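Local coordinates for protein putative rubredoxin reductase (Rhodopseudomonas palustris, PDB 3FG2) that probably passes electrons from NADH through its bound FAD to a ferredoxin that serves the cytochrome P450 CYP199A2, at residues S187-D192 and E366-A371; Q137-K142 and K164-D169; D315-F320 and I380-K385; E209-A212 and V217-V220. All blocks are in the same frame, centred on the assembly; numbering follows the deposited sequence.

Overall arrangement
Contacts 2 and 4 both lie in the nucleotide-binding, Rossmann-type part of the chain, on one side of the chain's centre and about 16 Å apart, centre to centre. Contact 3 lies on the opposite side, about 39 Å from contact 2 and about 44 Å from contact 4, again between centres. Contact 1 bridges the nucleotide-binding part and the C-terminal domain, joining helix 184-196 to the antiparallel sheet that contact 3 also reaches; the centres of these two contacts are about 21 Å apart. None of the four touches the cofactor: the side chains of Phe190, Met139 and Tyr317 stand about 12, 12 and 13 Å from FAD, while contact 4 lies away from the FAD-binding residues.

Contact 1. Residues S187-D192 and E366-A371; sequences SSYFHD and ESVNRA
Val368, at the end of strand 361-368, divides its two methyls between Tyr189 and Phe190, neighbours on helix 184-196. The pairing is an interdomain one: a helix of the nucleotide-binding, Rossmann-type part of the chain lies against the antiparallel sheet of the C-terminal reductase domain. CG1 of Val368 stands anti to the backbone N (chi1 169°), which carries it toward the phenol; it meets CE2 of Tyr189 at 3.6 Å and CZ of Tyr189 at 3.9 Å. The two side chains approach from opposite directions, and the methyl reaches the ring obliquely. CG2 of Val368 takes the second ring, with CE1 of Phe190 at 4.0 Å, the valine and phenylalanine side chains running alongside in opposite senses. The rings are themselves packed together: CD2 of Tyr189 rides 3.8 Å above the plane of the Phe190 ring, over its centre, so the methyls meet aromatic groups that already brace each other. One residue further on, the strand gives way to a turn at Asn369, whose amide crosses the phenol at about a right angle, the two planes 79° apart. Asp327 OD1 accepts from both Tyr189 OH and Asn369 ND2, while Asn369 OD1 receives the amide of Lys328, so both polar ends are tied to strand 327-333. Between them, ND2 of Asn369 and OH of Tyr189 come only to 4.0 Å, without bonding directly.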
loop_
_atom_site.group_PDB
_atom_site.type_symbol
_atom_site.label_atom_id
_atom_site.label_comp_id
_atom_site.label_asym_id
_atom_site.label_seq_id
_atom_site.Cartn_x
_atom_site.Cartn_y
_atom_site.Cartn_z
ATOM N N SER A 187 16.685 7.230 2.450
ATOM C CA SER A 187 16.554 7.958 1.191
ATOM C C SER A 187 17.915 8.075 0.527
ATOM O O SER A 187 18.073 7.785 -0.657
ATOM C CB SER A 187 16.002 9.360 1.428
ATOM O OG SER A 187 14.756 9.308 2.087
ATOM N N SER A 188 18.901 8.504 1.306
ATOM C CA SER A 188 20.259 8.668 0.808
ATOM C C SER A 188 20.771 7.388 0.139
ATOM O O SER A 188 21.234 7.422 -1.002
ATOM C CB SER A 188 21.183 9.068 1.962
ATOM O OG SER A 188 22.521 9.212 1.524
ATOM N N TYR A 189 20.680 6.264 0.847
ATOM C CA TYR A 189 21.142 4.983 0.310
ATOM C C TYR A 189 20.504 4.676 -1.043
ATOM O O TYR A 189 21.190 4.345 -2.012
ATOM C CB TYR A 189 20.813 3.830 1.275
ATOM C CG TYR A 189 21.130 2.461 0.700
ATOM C CD1 TYR A 189 22.452 2.004 0.612
ATOM C CD2 TYR A 189 20.119 1.650 0.184
ATOM C CE1 TYR A 189 22.762 0.774 0.019
ATOM C CE2 TYR A 189 20.414 0.410 -0.416
ATOM C CZ TYR A 189 21.738 -0.018 -0.494
ATOM O OH TYR A 189 22.033 -1.231 -1.084
ATOM N N PHE A 190 19.184 4.776 -1.104
ATOM C CA PHE A 190 18.481 4.483 -2.340
ATOM C C PHE A 190 18.720 5.514 -3.428
ATOM O O PHE A 190 18.623 5.199 -4.619
ATOM C CB PHE A 190 16.991 4.292 -2.060
ATOM C CG PHE A 190 16.675 2.948 -1.489
ATOM C CD1 PHE A 190 16.394 2.793 -0.138
ATOM C CD2 PHE A 190 16.728 1.812 -2.299
ATOM C CE1 PHE A 190 16.177 1.525 0.402
ATOM C CE2 PHE A 190 16.512 0.535 -1.769
ATOM C CZ PHE A 190 16.238 0.391 -0.419
ATOM N N HIS A 191 19.040 6.741 -3.030
ATOM C CA HIS A 191 19.326 7.763 -4.016
ATOM C C HIS A 191 20.622 7.355 -4.709
ATOM O O HIS A 191 20.742 7.460 -5.925
ATOM C CB HIS A 191 19.503 9.135 -3.367
ATOM C CG HIS A 191 20.131 10.143 -4.278
ATOM N ND1 HIS A 191 21.485 10.169 -4.536
ATOM C CD2 HIS A 191 19.585 11.115 -5.045
ATOM C CE1 HIS A 191 21.747 11.113 -5.422
ATOM N NE2 HIS A 191 20.609 11.702 -5.748
ATOM N N ASP A 192 21.586 6.881 -3.923
ATOM C CA ASP A 192 22.870 6.452 -4.466
ATOM C C ASP A 192 22.700 5.238 -5.386
ATOM O O ASP A 192 23.173 5.237 -6.525
ATOM C CB ASP A 192 23.853 6.098 -3.336
ATOM C CG ASP A 192 24.340 7.320 -2.559
ATOM O OD1 ASP A 192 24.225 8.456 -3.066
ATOM O OD2 ASP A 192 24.863 7.140 -1.438
ATOM N N GLU A 366 14.341 0.256 10.116
ATOM C CA GLU A 366 14.311 0.244 8.660
ATOM C C GLU A 366 15.555 -0.536 8.245
ATOM O O GLU A 366 16.674 -0.041 8.375
ATOM C CB GLU A 366 14.382 1.675 8.134
ATOM C CG GLU A 366 13.349 2.617 8.744
ATOM C CD GLU A 366 13.713 4.078 8.518
ATOM O OE1 GLU A 366 14.823 4.484 8.938
ATOM O OE2 GLU A 366 12.897 4.817 7.923
ATOM N N SER A 367 15.352 -1.753 7.756
ATOM C CA SER A 367 16.456 -2.625 7.372
ATOM C C SER A 367 16.641 -2.837 5.878
ATOM O O SER A 367 15.705 -3.213 5.187
ATOM C CB SER A 367 16.276 -3.990 8.036
ATOM O OG SER A 367 16.059 -3.858 9.429
ATOM N N VAL A 368 17.855 -2.608 5.391
ATOM C CA VAL A 368 18.168 -2.812 3.981
ATOM C C VAL A 368 18.968 -4.102 3.859
ATOM O O VAL A 368 20.071 -4.206 4.396
ATOM C CB VAL A 368 19.010 -1.655 3.406
ATOM C CG1 VAL A 368 19.541 -2.035 2.028
ATOM C CG2 VAL A 368 18.170 -0.405 3.308
ATOM N N ASN A 369 18.408 -5.079 3.152
ATOM C CA ASN A 369 19.054 -6.380 2.969
ATOM C C ASN A 369 19.614 -6.910 4.294
ATOM O O ASN A 369 20.765 -7.345 4.364
ATOM C CB ASN A 369 20.192 -6.279 1.950
ATOM C CG ASN A 369 19.758 -5.648 0.643
ATOM O OD1 ASN A 369 18.744 -6.040 0.041
ATOM N ND2 ASN A 369 20.538 -4.669 0.180
ATOM N N ARG A 370 18.797 -6.872 5.339
ATOM C CA ARG A 370 19.229 -7.327 6.656
ATOM C C ARG A 370 18.027 -7.887 7.410
ATOM O O ARG A 370 17.546 -7.279 8.365
ATOM C CB ARG A 370 19.827 -6.153 7.427
ATOM C CG ARG A 370 20.931 -6.516 8.399
ATOM C CD ARG A 370 21.513 -5.257 9.010
ATOM N NE ARG A 370 22.939 -5.397 9.289
ATOM C CZ ARG A 370 23.443 -5.959 10.381
ATOM N NH1 ARG A 370 22.642 -6.443 11.323
ATOM N NH2 ARG A 370 24.756 -6.034 10.529
ATOM N N ALA A 371 17.552 -9.045 6.968
ATOM C CA ALA A 371 16.387 -9.695 7.564
ATOM C C ALA A 371 16.455 -9.946 9.069
ATOM O O ALA A 371 15.429 -9.928 9.750
ATOM C CB ALA A 371 16.106 -11.007 6.837
#

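Contact 2. Residues Q137-K142 and K164-D169; sequences QRMPDK and KGLEVD
The carbonyl oxygen of Met139 accepts the N-H of Lys142, with Lys142 N to Met139 O at 3.0 Å, and has a methyl of Leu166 pressed against it, Met139 O to Leu166 CD1 being 3.4 Å. Leu166 reaches a second carbonyl: its branch carbon CG stands 3.3 Å from Lys142 O. Its isobutyl group thus sits over the backbone of the turn that follows helix 129-138, closer to these two carbonyl oxygens than to the side chains of residues 137-142. CD2 of Leu166 also meets CG of Met139 at 4.2 Å, and here the two side chains cross at about a right angle. The extended CB-CG-SD run (chi2 -174°) places SD against Lys164, and the bend at chi3 (-88°) lays the methyl CE along the lysine. SD of Met139 lies 3.8 Å from CD of Lys164, and CE of Met139 is equally far from CE of Lys164. The lysine thereby contributes its methylenes to the packing. Gly165, with positive phi, is the C-prime residue of a Schellman motif that closes helix 152-163 and turns the chain toward Leu166. Met139 also rests on Phe157 and Ala161 of that helix, and Leu166 on Val145. The contact thus lies at one end of a beta-alpha-beta unit, where helix 152-163 connects parallel neighbours 144-148 and 167-171 and the end of helix 129-138 packs beside it.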
loop_
_atom_site.group_PDB
_atom_site.type_symbol
_atom_site.label_atom_id
_atom_site.label_comp_id
_atom_site.label_asym_id
_atom_site.label_seq_id
_atom_site.Cartn_x
_atom_site.Cartn_y
_atom_site.Cartn_z
ATOM N N GLN A 137 3.525 -3.958 -21.285
ATOM C CA GLN A 137 3.517 -4.021 -22.743
ATOM C C GLN A 137 4.002 -2.728 -23.404
ATOM O O GLN A 137 4.497 -2.758 -24.532
ATOM C CB GLN A 137 2.107 -4.326 -23.254
ATOM C CG GLN A 137 1.565 -5.673 -22.849
ATOM C CD GLN A 137 0.177 -5.924 -23.406
ATOM O OE1 GLN A 137 -0.062 -5.755 -24.603
ATOM N NE2 GLN A 137 -0.747 -6.339 -22.542
ATOM N N ARG A 138 3.858 -1.603 -22.704
ATOM C CA ARG A 138 4.247 -0.301 -23.240
ATOM C C ARG A 138 5.744 0.017 -23.198
ATOM O O ARG A 138 6.265 0.661 -24.110
ATOM C CB ARG A 138 3.483 0.808 -22.509
ATOM C CG ARG A 138 3.646 2.212 -23.099
ATOM C CD ARG A 138 2.824 2.376 -24.366
ATOM N NE ARG A 138 1.421 2.028 -24.152
ATOM C CZ ARG A 138 0.487 2.850 -23.674
ATOM N NH1 ARG A 138 0.787 4.103 -23.351
ATOM N NH2 ARG A 138 -0.756 2.409 -23.514
ATOM N N MET A 139 6.432 -0.431 -22.149
ATOM C CA MET A 139 7.859 -0.154 -21.995
ATOM C C MET A 139 8.763 -0.548 -23.157
ATOM O O MET A 139 9.697 0.178 -23.497
ATOM C CB MET A 139 8.393 -0.803 -20.721
ATOM C CG MET A 139 7.939 -0.139 -19.432
ATOM S SD MET A 139 8.775 -0.886 -18.021
ATOM C CE MET A 139 7.667 -2.241 -17.648
ATOM N N PRO A 140 8.515 -1.714 -23.772
ATOM C CA PRO A 140 9.360 -2.135 -24.898
ATOM C C PRO A 140 9.311 -1.192 -26.107
ATOM O O PRO A 140 10.237 -1.165 -26.920
ATOM C CB PRO A 140 8.833 -3.534 -25.217
ATOM C CG PRO A 140 7.392 -3.462 -24.792
ATOM C CD PRO A 140 7.485 -2.726 -23.481
ATOM N N ASP A 141 8.235 -0.418 -26.220
ATOM C CA ASP A 141 8.082 0.523 -27.327
ATOM C C ASP A 141 8.416 1.947 -26.893
ATOM O O ASP A 141 8.144 2.902 -27.621
ATOM C CB ASP A 141 6.649 0.494 -27.867
ATOM C CG ASP A 141 6.183 -0.905 -28.202
ATOM O OD1 ASP A 141 5.853 -1.658 -27.262
ATOM O OD2 ASP A 141 6.157 -1.251 -29.403
ATOM N N LYS A 142 8.998 2.086 -25.708
ATOM C CA LYS A 142 9.360 3.398 -25.193
ATOM C C LYS A 142 10.842 3.504 -24.842
ATOM O O LYS A 142 11.463 2.540 -24.394
ATOM C CB LYS A 142 8.494 3.739 -23.979
ATOM C CG LYS A 142 7.055 4.094 -24.343
ATOM C CD LYS A 142 7.028 5.277 -25.307
ATOM C CE LYS A 142 5.614 5.716 -25.630
ATOM N NZ LYS A 142 4.842 4.620 -26.269
ATOM N N LYS A 164 15.390 -2.509 -17.922
ATOM C CA LYS A 164 14.924 -2.892 -19.247
ATOM C C LYS A 164 15.516 -2.005 -20.336
ATOM O O LYS A 164 15.133 -2.105 -21.499
ATOM C CB LYS A 164 13.397 -2.837 -19.314
ATOM C CG LYS A 164 12.678 -3.935 -18.538
ATOM C CD LYS A 164 11.167 -3.775 -18.686
ATOM C CE LYS A 164 10.390 -4.904 -18.002
ATOM N NZ LYS A 164 10.640 -6.243 -18.618
ATOM N N GLY A 165 16.437 -1.124 -19.961
ATOM C CA GLY A 165 17.062 -0.263 -20.948
ATOM C C GLY A 165 16.459 1.109 -21.177
ATOM O O GLY A 165 17.007 1.893 -21.949
ATOM N N LEU A 166 15.338 1.423 -20.533
ATOM C CA LEU A 166 14.745 2.745 -20.722
ATOM C C LEU A 166 15.517 3.804 -19.968
ATOM O O LEU A 166 16.201 3.525 -18.982
ATOM C CB LEU A 166 13.293 2.796 -20.244
ATOM C CG LEU A 166 12.200 2.301 -21.184
ATOM C CD1 LEU A 166 12.330 0.798 -21.363
ATOM C CD2 LEU A 166 10.838 2.657 -20.610
ATOM N N GLU A 167 15.404 5.031 -20.448
ATOM C CA GLU A 167 16.054 6.153 -19.801
ATOM C C GLU A 167 15.071 6.508 -18.692
ATOM O O GLU A 167 13.862 6.531 -18.928
ATOM C CB GLU A 167 16.178 7.306 -20.785
ATOM C CG GLU A 167 17.225 8.291 -20.413
ATOM C CD GLU A 167 18.288 8.388 -21.477
ATOM O OE1 GLU A 167 18.871 7.333 -21.829
ATOM O OE2 GLU A 167 18.533 9.523 -21.956
ATOM N N VAL A 168 15.572 6.784 -17.494
ATOM C CA VAL A 168 14.680 7.085 -16.386
ATOM C C VAL A 168 14.993 8.347 -15.601
ATOM O O VAL A 168 16.113 8.542 -15.135
ATOM C CB VAL A 168 14.651 5.917 -15.377
ATOM C CG1 VAL A 168 13.651 6.210 -14.267
ATOM C CG2 VAL A 168 14.300 4.633 -16.086
ATOM N N ASP A 169 13.978 9.194 -15.452
ATOM C CA ASP A 169 14.090 10.427 -14.681
ATOM C C ASP A 169 12.984 10.423 -13.634
ATOM O O ASP A 169 11.809 10.224 -13.954
ATOM C CB ASP A 169 13.952 11.662 -15.576
ATOM C CG ASP A 169 15.237 11.997 -16.302
ATOM O OD1 ASP A 169 15.507 11.415 -17.373
ATOM O OD2 ASP A 169 15.995 12.835 -15.790
#

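Contact 3. Residues D315-F320 and I380-K385; sequences DGYPWF and ILPLDK
Tyr317 lays one face of its ring over Pro382, with CG of Tyr317 3.8 Å from CG of Pro382. The overlap is a CH-pi contact displaced from the middle of the ring: CG of Pro382 lies 4.2 Å from the centroid of the Tyr317 ring, 29° off the normal. The proline ring meets the phenol crosswise, and the backbone leading into it, from the carbonyl carbon of Leu381 to Pro382 N, lies over the same face. The opposite face of the Tyr317 ring is covered by its own successor in the chain, with CD of Pro318 3.5 Å above the plane, so the phenol is held between two prolines. With chi1 at -156° the ring swings away from the backbone N, and this projects its hydroxyl end toward Leu381. There the contact is with the beginning of the leucine side chain: CB of Leu381 is 3.4 Å from OH of Tyr317 and 3.6 Å from CZ of Tyr317. Val332 of strand 327-333 touches both Tyr317 and Leu381, setting the pair against the C-terminal sheet. Arg283 flanks the contact, in a salt bridge with Asp315 and packed on Tyr317. Pro382 belongs to a type I beta turn, Leu381 to Asp384. Tyr317 thus joins the approach to edge strand 319-324 to the end of helix 371-380, which closes in a Schellman motif with Asp384, at positive phi, as C-prime residue.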
loop_
_atom_site.group_PDB
_atom_site.type_symbol
_atom_site.label_atom_id
_atom_site.label_comp_id
_atom_site.label_asym_id
_atom_site.label_seq_id
_atom_site.Cartn_x
_atom_site.Cartn_y
_atom_site.Cartn_z
ATOM N N ASP A 315 -4.972 -4.304 17.014
ATOM C CA ASP A 315 -3.595 -4.008 17.411
ATOM C C ASP A 315 -2.555 -4.678 16.512
ATOM O O ASP A 315 -1.482 -5.072 16.982
ATOM C CB ASP A 315 -3.352 -4.420 18.869
ATOM C CG ASP A 315 -2.043 -3.848 19.436
ATOM O OD1 ASP A 315 -1.593 -4.331 20.493
ATOM O OD2 ASP A 315 -1.461 -2.914 18.836
ATOM N N GLY A 316 -2.867 -4.811 15.227
ATOM C CA GLY A 316 -1.915 -5.420 14.319
ATOM C C GLY A 316 -0.689 -4.528 14.277
ATOM O O GLY A 316 -0.791 -3.372 13.870
ATOM N N TYR A 317 0.466 -5.030 14.704
ATOM C CA TYR A 317 1.657 -4.194 14.682
ATOM C C TYR A 317 2.100 -3.930 13.246
ATOM O O TYR A 317 2.340 -4.861 12.474
ATOM C CB TYR A 317 2.812 -4.817 15.453
ATOM C CG TYR A 317 3.769 -3.748 15.904
ATOM C CD1 TYR A 317 3.535 -3.034 17.082
ATOM C CD2 TYR A 317 4.850 -3.373 15.110
ATOM C CE1 TYR A 317 4.355 -1.964 17.456
ATOM C CE2 TYR A 317 5.675 -2.305 15.473
ATOM C CZ TYR A 317 5.422 -1.608 16.649
ATOM O OH TYR A 317 6.241 -0.573 17.030
ATOM N N PRO A 318 2.244 -2.645 12.887
ATOM C CA PRO A 318 2.647 -2.199 11.553
ATOM C C PRO A 318 4.065 -2.498 11.073
ATOM O O PRO A 318 5.055 -2.258 11.774
ATOM C CB PRO A 318 2.367 -0.701 11.606
ATOM C CG PRO A 318 2.748 -0.364 13.002
ATOM C CD PRO A 318 2.116 -1.494 13.801
ATOM N N TRP A 319 4.143 -3.032 9.861
ATOM C CA TRP A 319 5.410 -3.317 9.209
ATOM C C TRP A 319 5.180 -3.269 7.702
ATOM O O TRP A 319 4.101 -3.612 7.213
ATOM C CB TRP A 319 6.000 -4.671 9.641
ATOM C CG TRP A 319 5.085 -5.849 9.589
ATOM C CD1 TRP A 319 4.270 -6.299 10.586
ATOM C CD2 TRP A 319 4.931 -6.765 8.499
ATOM N NE1 TRP A 319 3.619 -7.445 10.189
ATOM C CE2 TRP A 319 4.004 -7.751 8.911
ATOM C CE3 TRP A 319 5.485 -6.849 7.215
ATOM C CZ2 TRP A 319 3.619 -8.809 8.082
ATOM C CZ3 TRP A 319 5.106 -7.898 6.394
ATOM C CH2 TRP A 319 4.178 -8.865 6.832
ATOM N N PHE A 320 6.193 -2.820 6.972
ATOM C CA PHE A 320 6.093 -2.683 5.528
ATOM C C PHE A 320 7.371 -3.178 4.866
ATOM O O PHE A 320 8.353 -3.500 5.550
ATOM C CB PHE A 320 5.908 -1.206 5.164
ATOM C CG PHE A 320 5.062 -0.426 6.144
ATOM C CD1 PHE A 320 3.766 -0.033 5.811
ATOM C CD2 PHE A 320 5.574 -0.056 7.392
ATOM C CE1 PHE A 320 2.991 0.716 6.700
ATOM C CE2 PHE A 320 4.807 0.695 8.297
ATOM C CZ PHE A 320 3.514 1.081 7.945
ATOM N N ILE A 380 10.450 -7.557 19.337
ATOM C CA ILE A 380 10.602 -6.612 20.436
ATOM C C ILE A 380 9.608 -5.442 20.455
ATOM O O ILE A 380 9.056 -5.109 21.505
ATOM C CB ILE A 380 12.047 -6.042 20.448
ATOM C CG1 ILE A 380 12.255 -5.136 21.656
ATOM C CG2 ILE A 380 12.304 -5.242 19.180
ATOM C CD1 ILE A 380 13.549 -4.340 21.596
ATOM N N LEU A 381 9.372 -4.819 19.307
ATOM C CA LEU A 381 8.468 -3.675 19.269
ATOM C C LEU A 381 7.038 -3.952 19.725
ATOM O O LEU A 381 6.452 -3.146 20.435
ATOM C CB LEU A 381 8.475 -3.048 17.873
ATOM C CG LEU A 381 9.835 -2.426 17.532
ATOM C CD1 LEU A 381 9.890 -2.051 16.058
ATOM C CD2 LEU A 381 10.074 -1.204 18.424
ATOM N N PRO A 382 6.449 -5.085 19.318
ATOM C CA PRO A 382 5.077 -5.307 19.784
ATOM C C PRO A 382 5.017 -5.398 21.306
ATOM O O PRO A 382 4.014 -5.042 21.919
ATOM C CB PRO A 382 4.690 -6.614 19.101
ATOM C CG PRO A 382 5.427 -6.532 17.814
ATOM C CD PRO A 382 6.800 -6.048 18.261
ATOM N N LEU A 383 6.099 -5.869 21.915
ATOM C CA LEU A 383 6.157 -5.998 23.367
ATOM C C LEU A 383 6.466 -4.659 23.996
ATOM O O LEU A 383 6.574 -4.543 25.215
ATOM C CB LEU A 383 7.230 -7.001 23.767
ATOM C CG LEU A 383 6.882 -8.426 23.361
ATOM C CD1 LEU A 383 8.106 -9.307 23.500
ATOM C CD2 LEU A 383 5.724 -8.922 24.216
ATOM N N ASP A 384 6.621 -3.650 23.152
ATOM C CA ASP A 384 6.918 -2.306 23.619
ATOM C C ASP A 384 8.266 -2.255 24.346
ATOM O O ASP A 384 8.487 -1.402 25.206
ATOM C CB ASP A 384 5.786 -1.830 24.536
ATOM C CG ASP A 384 5.701 -0.329 24.625
ATOM O OD1 ASP A 384 5.734 0.333 23.565
ATOM O OD2 ASP A 384 5.588 0.189 25.755
ATOM N N LYS A 385 9.166 -3.172 23.995
ATOM C CA LYS A 385 10.493 -3.213 24.609
ATOM C C LYS A 385 11.444 -2.428 23.737
ATOM O O LYS A 385 11.131 -2.119 22.590
ATOM C CB LYS A 385 10.999 -4.650 24.751
ATOM C CG LYS A 385 10.071 -5.558 25.544
ATOM C CD LYS A 385 10.819 -6.713 26.225
ATOM C CE LYS A 385 11.607 -7.575 25.240
ATOM N NZ LYS A 385 12.244 -8.744 25.918
#

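Contact 4. Residues E209-A212 and V217-V220; sequences EIAA and VTGV
Ile210 packs against Val217 and Val220 across a beta hairpin, formed by strands 207-213 and 216-222 and interrupted by a beta bulge. Its side chain forks at CB. The short branch, CG2, stands anti to the backbone N and leans across the hairpin, reaching CG2 of Val217 at 4.0 Å, with Gly219 O 3.9 Å from the same CG2 of Ile210. The longer branch runs through CG1, which lies beside the backbone N (chi1 -62°), and ends at CD1, 4.0 Å from CG2 of Val220. Ile210 and Val220 are a non-hydrogen-bonded pair whose side chains run alongside each other on one face of the sheet; Val233 of strand 232-235 backs Val217 and Val220. The following pair, Ala211 with Gly219, is hydrogen-bonded, but its two bonds are weak: Ala211 N to Gly219 O measures 2.8 Å with an angle of only 128° at the hydrogen, and Gly219 N to Ala211 O is 3.2 Å, also weak. Beyond it the register slips by one residue, so Ala212 pairs with Val217. Thr218 is the extra residue, and both its amide and that of Gly219 turn to the same carbonyl, as in a classic bulge. Ala211 O is gripped by three donors in all: straightest is Thr218 N at 2.6 Å (166°), and the hydroxyl OG1 of Thr218 adds a weak bond to Ala211 O at 3.1 Å.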
loop_
_atom_site.group_PDB
_atom_site.type_symbol
_atom_site.label_atom_id
_atom_site.label_comp_id
_atom_site.label_asym_id
_atom_site.label_seq_id
_atom_site.Cartn_x
_atom_site.Cartn_y
_atom_site.Cartn_z
ATOM N N GLU A 209 3.102 20.789 -16.205
ATOM C CA GLU A 209 2.522 20.566 -17.524
ATOM C C GLU A 209 3.184 19.364 -18.201
ATOM O O GLU A 209 4.356 19.080 -17.960
ATOM C CB GLU A 209 2.721 21.826 -18.385
ATOM C CG GLU A 209 2.483 21.649 -19.878
ATOM C CD GLU A 209 2.707 22.942 -20.678
ATOM O OE1 GLU A 209 3.779 23.565 -20.529
ATOM O OE2 GLU A 209 1.814 23.335 -21.464
ATOM N N ILE A 210 2.421 18.650 -19.026
ATOM C CA ILE A 210 2.952 17.517 -19.772
ATOM C C ILE A 210 3.100 17.998 -21.210
ATOM O O ILE A 210 2.101 18.208 -21.905
ATOM C CB ILE A 210 1.990 16.308 -19.782
ATOM C CG1 ILE A 210 1.762 15.802 -18.353
ATOM C CG2 ILE A 210 2.549 15.216 -20.706
ATOM C CD1 ILE A 210 3.036 15.535 -17.573
ATOM N N ALA A 211 4.341 18.184 -21.648
ATOM C CA ALA A 211 4.607 18.646 -23.004
ATOM C C ALA A 211 4.240 17.575 -24.026
ATOM O O ALA A 211 4.665 16.418 -23.929
ATOM C CB ALA A 211 6.081 19.032 -23.153
ATOM N N ALA A 212 3.439 17.963 -25.009
ATOM C CA ALA A 212 3.039 17.022 -26.031
ATOM C C ALA A 212 3.133 17.627 -27.422
ATOM O O ALA A 212 3.207 18.844 -27.596
ATOM C CB ALA A 212 1.628 16.537 -25.770
ATOM N N VAL A 217 3.130 12.418 -25.916
ATOM C CA VAL A 217 3.909 13.014 -24.838
ATOM C C VAL A 217 5.336 13.247 -25.332
ATOM O O VAL A 217 5.895 12.397 -26.018
ATOM C CB VAL A 217 3.976 12.073 -23.609
ATOM C CG1 VAL A 217 4.964 12.614 -22.603
ATOM C CG2 VAL A 217 2.601 11.917 -22.982
ATOM N N THR A 218 5.928 14.390 -25.004
ATOM C CA THR A 218 7.306 14.651 -25.417
ATOM C C THR A 218 8.168 15.100 -24.244
ATOM O O THR A 218 9.375 15.272 -24.388
ATOM C CB THR A 218 7.411 15.726 -26.534
ATOM O OG1 THR A 218 6.755 16.928 -26.117
ATOM C CG2 THR A 218 6.803 15.218 -27.829
ATOM N N GLY A 219 7.551 15.291 -23.085
ATOM C CA GLY A 219 8.316 15.713 -21.928
ATOM C C GLY A 219 7.459 16.168 -20.768
ATOM O O GLY A 219 6.242 16.316 -20.892
ATOM N N VAL A 220 8.097 16.378 -19.624
ATOM C CA VAL A 220 7.388 16.838 -18.435
ATOM C C VAL A 220 7.964 18.183 -18.000
ATOM O O VAL A 220 9.160 18.306 -17.726
ATOM C CB VAL A 220 7.505 15.815 -17.272
ATOM C CG1 VAL A 220 6.818 16.361 -16.023
ATOM C CG2 VAL A 220 6.861 14.498 -17.682
#